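Local structure of exonuclease mut-7 homolog (Aedes aegypti, 7JW2) at residues Leu25-Arg30 with Trp58-Met63. The protein probably trims the 3' ends of AGO1-bound microRNAs with its magnesium-dependent 3'-5' exoribonuclease domain, the part present here. Numbering follows the deposited sequence.
Sequences LSDLCR and WDDVYM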
loop_
_atom_site.group_PDB
_atom_site.type_symbol
_atom_site.label_atom_id
_atom_site.label_comp_id
_atom_site.label_asym_id
_atom_site.label_seq_id
_atom_site.Cartn_x
_atom_site.Cartn_y
_atom_site.Cartn_z
ATOM N N LEU A 25 -1.723 4.945 0.796
ATOM C CA LEU A 25 -2.584 4.038 1.551
ATOM C C LEU A 25 -1.970 3.710 2.903
ATOM O O LEU A 25 -2.677 3.602 3.908
ATOM C CB LEU A 25 -2.839 2.755 0.757
ATOM C CG LEU A 25 -4.022 1.911 1.246
ATOM C CD1 LEU A 25 -5.305 2.743 1.140
ATOM C CD2 LEU A 25 -4.165 0.635 0.428
ATOM N N SER A 26 -0.648 3.559 2.950
ATOM C CA SER A 26 0.032 3.277 4.210
ATOM C C SER A 26 -0.251 4.354 5.251
ATOM O O SER A 26 -0.491 4.044 6.426
ATOM C CB SER A 26 1.534 3.157 3.963
ATOM O OG SER A 26 2.238 3.036 5.184
ATOM N N ASP A 27 -0.226 5.623 4.840
ATOM C CA ASP A 27 -0.544 6.720 5.752
ATOM C C ASP A 27 -2.029 6.726 6.093
ATOM O O ASP A 27 -2.409 6.738 7.272
ATOM C CB ASP A 27 -0.115 8.045 5.110
ATOM C CG ASP A 27 -0.501 9.267 5.934
ATOM O OD1 ASP A 27 -0.801 9.132 7.139
ATOM O OD2 ASP A 27 -0.490 10.383 5.369
ATOM N N LEU A 28 -2.889 6.673 5.077
ATOM C CA LEU A 28 -4.312 6.911 5.299
ATOM C C LEU A 28 -4.978 5.803 6.098
ATOM O O LEU A 28 -5.938 6.074 6.836
ATOM C CB LEU A 28 -5.045 7.082 3.971
ATOM C CG LEU A 28 -4.607 8.292 3.168
ATOM C CD1 LEU A 28 -5.463 8.408 1.915
ATOM C CD2 LEU A 28 -4.706 9.576 3.981
ATOM N N CYS A 29 -4.514 4.557 5.960
ATOM C CA CYS A 29 -5.187 3.473 6.665
ATOM C C CYS A 29 -5.043 3.573 8.178
ATOM O O CYS A 29 -5.766 2.868 8.885
ATOM C CB CYS A 29 -4.686 2.116 6.172
ATOM S SG CYS A 29 -3.072 1.641 6.780
ATOM N N ARG A 30 -4.163 4.431 8.698
ATOM C CA ARG A 30 -4.075 4.622 10.146
ATOM C C ARG A 30 -4.658 5.939 10.628
ATOM O O ARG A 30 -4.616 6.215 11.829
ATOM C CB ARG A 30 -2.627 4.528 10.614
ATOM C CG ARG A 30 -1.996 3.206 10.277
ATOM C CD ARG A 30 -2.714 2.006 10.912
ATOM N NE ARG A 30 -2.909 2.105 12.358
ATOM C CZ ARG A 30 -2.020 1.701 13.261
ATOM N NH1 ARG A 30 -0.866 1.174 12.870
ATOM N NH2 ARG A 30 -2.282 1.815 14.556
ATOM N N TRP A 58 -4.552 16.194 8.438
ATOM C CA TRP A 58 -4.034 17.437 8.993
ATOM C C TRP A 58 -2.588 17.696 8.592
ATOM O O TRP A 58 -2.124 18.839 8.692
ATOM C CB TRP A 58 -4.142 17.425 10.517
ATOM C CG TRP A 58 -5.505 17.732 11.017
ATOM C CD1 TRP A 58 -6.328 16.896 11.699
ATOM C CD2 TRP A 58 -6.216 18.965 10.867
ATOM N NE1 TRP A 58 -7.503 17.534 12.004
ATOM C CE2 TRP A 58 -7.467 18.802 11.492
ATOM C CE3 TRP A 58 -5.914 20.192 10.270
ATOM C CZ2 TRP A 58 -8.415 19.811 11.535
ATOM C CZ3 TRP A 58 -6.855 21.199 10.323
ATOM C CH2 TRP A 58 -8.092 21.001 10.948
ATOM N N ASP A 59 -1.867 16.667 8.133
ATOM C CA ASP A 59 -0.438 16.777 7.875
ATOM C C ASP A 59 -0.045 16.659 6.412
ATOM O O ASP A 59 1.069 17.054 6.067
ATOM C CB ASP A 59 0.325 15.702 8.663
ATOM C CG ASP A 59 0.166 15.859 10.153
ATOM O OD1 ASP A 59 0.355 16.988 10.636
ATOM O OD2 ASP A 59 -0.144 14.860 10.832
ATOM N N ASP A 60 -0.908 16.108 5.558
ATOM C CA ASP A 60 -0.552 15.822 4.174
ATOM C C ASP A 60 -1.799 15.901 3.310
ATOM O O ASP A 60 -2.902 15.583 3.757
ATOM C CB ASP A 60 0.073 14.420 4.004
ATOM C CG ASP A 60 1.412 14.271 4.715
ATOM O OD1 ASP A 60 1.428 13.869 5.904
ATOM O OD2 ASP A 60 2.448 14.538 4.072
ATOM N N VAL A 61 -1.612 16.277 2.047
ATOM C CA VAL A 61 -2.673 16.178 1.056
ATOM C C VAL A 61 -2.175 15.317 -0.092
ATOM O O VAL A 61 -1.070 15.538 -0.603
ATOM C CB VAL A 61 -3.122 17.554 0.540
ATOM C CG1 VAL A 61 -4.271 17.377 -0.433
ATOM C CG2 VAL A 61 -3.551 18.439 1.705
ATOM N N TYR A 62 -2.978 14.327 -0.471
ATOM C CA TYR A 62 -2.686 13.446 -1.593
ATOM C C TYR A 62 -3.653 13.729 -2.731
ATOM O O TYR A 62 -4.860 13.850 -2.518
ATOM C CB TYR A 62 -2.807 11.984 -1.164
ATOM C CG TYR A 62 -1.885 11.606 -0.033
ATOM C CD1 TYR A 62 -2.307 11.678 1.292
ATOM C CD2 TYR A 62 -0.591 11.177 -0.279
ATOM C CE1 TYR A 62 -1.464 11.323 2.329
ATOM C CE2 TYR A 62 0.255 10.829 0.754
ATOM C CZ TYR A 62 -0.188 10.911 2.053
ATOM O OH TYR A 62 0.652 10.564 3.088
ATOM N N MET A 63 -3.133 13.807 -3.946
ATOM C CA MET A 63 -3.969 14.045 -5.117
ATOM C C MET A 63 -3.757 12.887 -6.074
ATOM O O MET A 63 -2.697 12.805 -6.708
ATOM C CB MET A 63 -3.623 15.380 -5.765
ATOM C CG MET A 63 -3.866 16.518 -4.794
ATOM S SD MET A 63 -3.534 18.136 -5.490
ATOM C CE MET A 63 -1.767 18.106 -5.603
HETATM O O HOH W 1 -0.639 12.511 7.030
#
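Tyr62 reaches from the strand to the helix and ends on the carboxylate of Asp27. Its CB leaves the backbone toward 25-30; CG lies anti to the carbonyl carbon and beside the backbone N (chi1 -59°), which brings the hydroxyl end of the ring to the Asp27 carboxylate. Along one flank, CD1 and then CE1 pass the Leu28 side chain, and Leu28 CD2, approaching obliquely, lies 4.0 Å from Tyr62 CE1. Farther out, CE1 and CZ come alongside Asp27 OD2, and at the end Tyr62 OH donates a 2.6 Å hydrogen bond to Asp27 OD2. The acceptor sits in the ring plane and offers its anti lone pair, while the carboxylate is turned 64° from the ring. Asp27 OD1 is held separately by Gln31 NE2.

A water donates to both Asp27 OD2 and Asp60 OD1, at 2.7 Å each, and so bridges two acidic oxygens that are 4.0 Å apart. Asp60 OD2 is hydrogen-bonded to His11 ND1 and His13 NE2, and the His13 ring stacks on Tyr62. The contact thus ties the last part of helix 18-28 to the start of strand 61-65 in the mixed sheet of the RNase H-like exonuclease fold. Tyrosine and water together give OD2 two donors, which probably stabilises Asp27 as an anion; the water probably screens the repulsion between the aspartates, and the histidines may help to stabilise charge on Asp60.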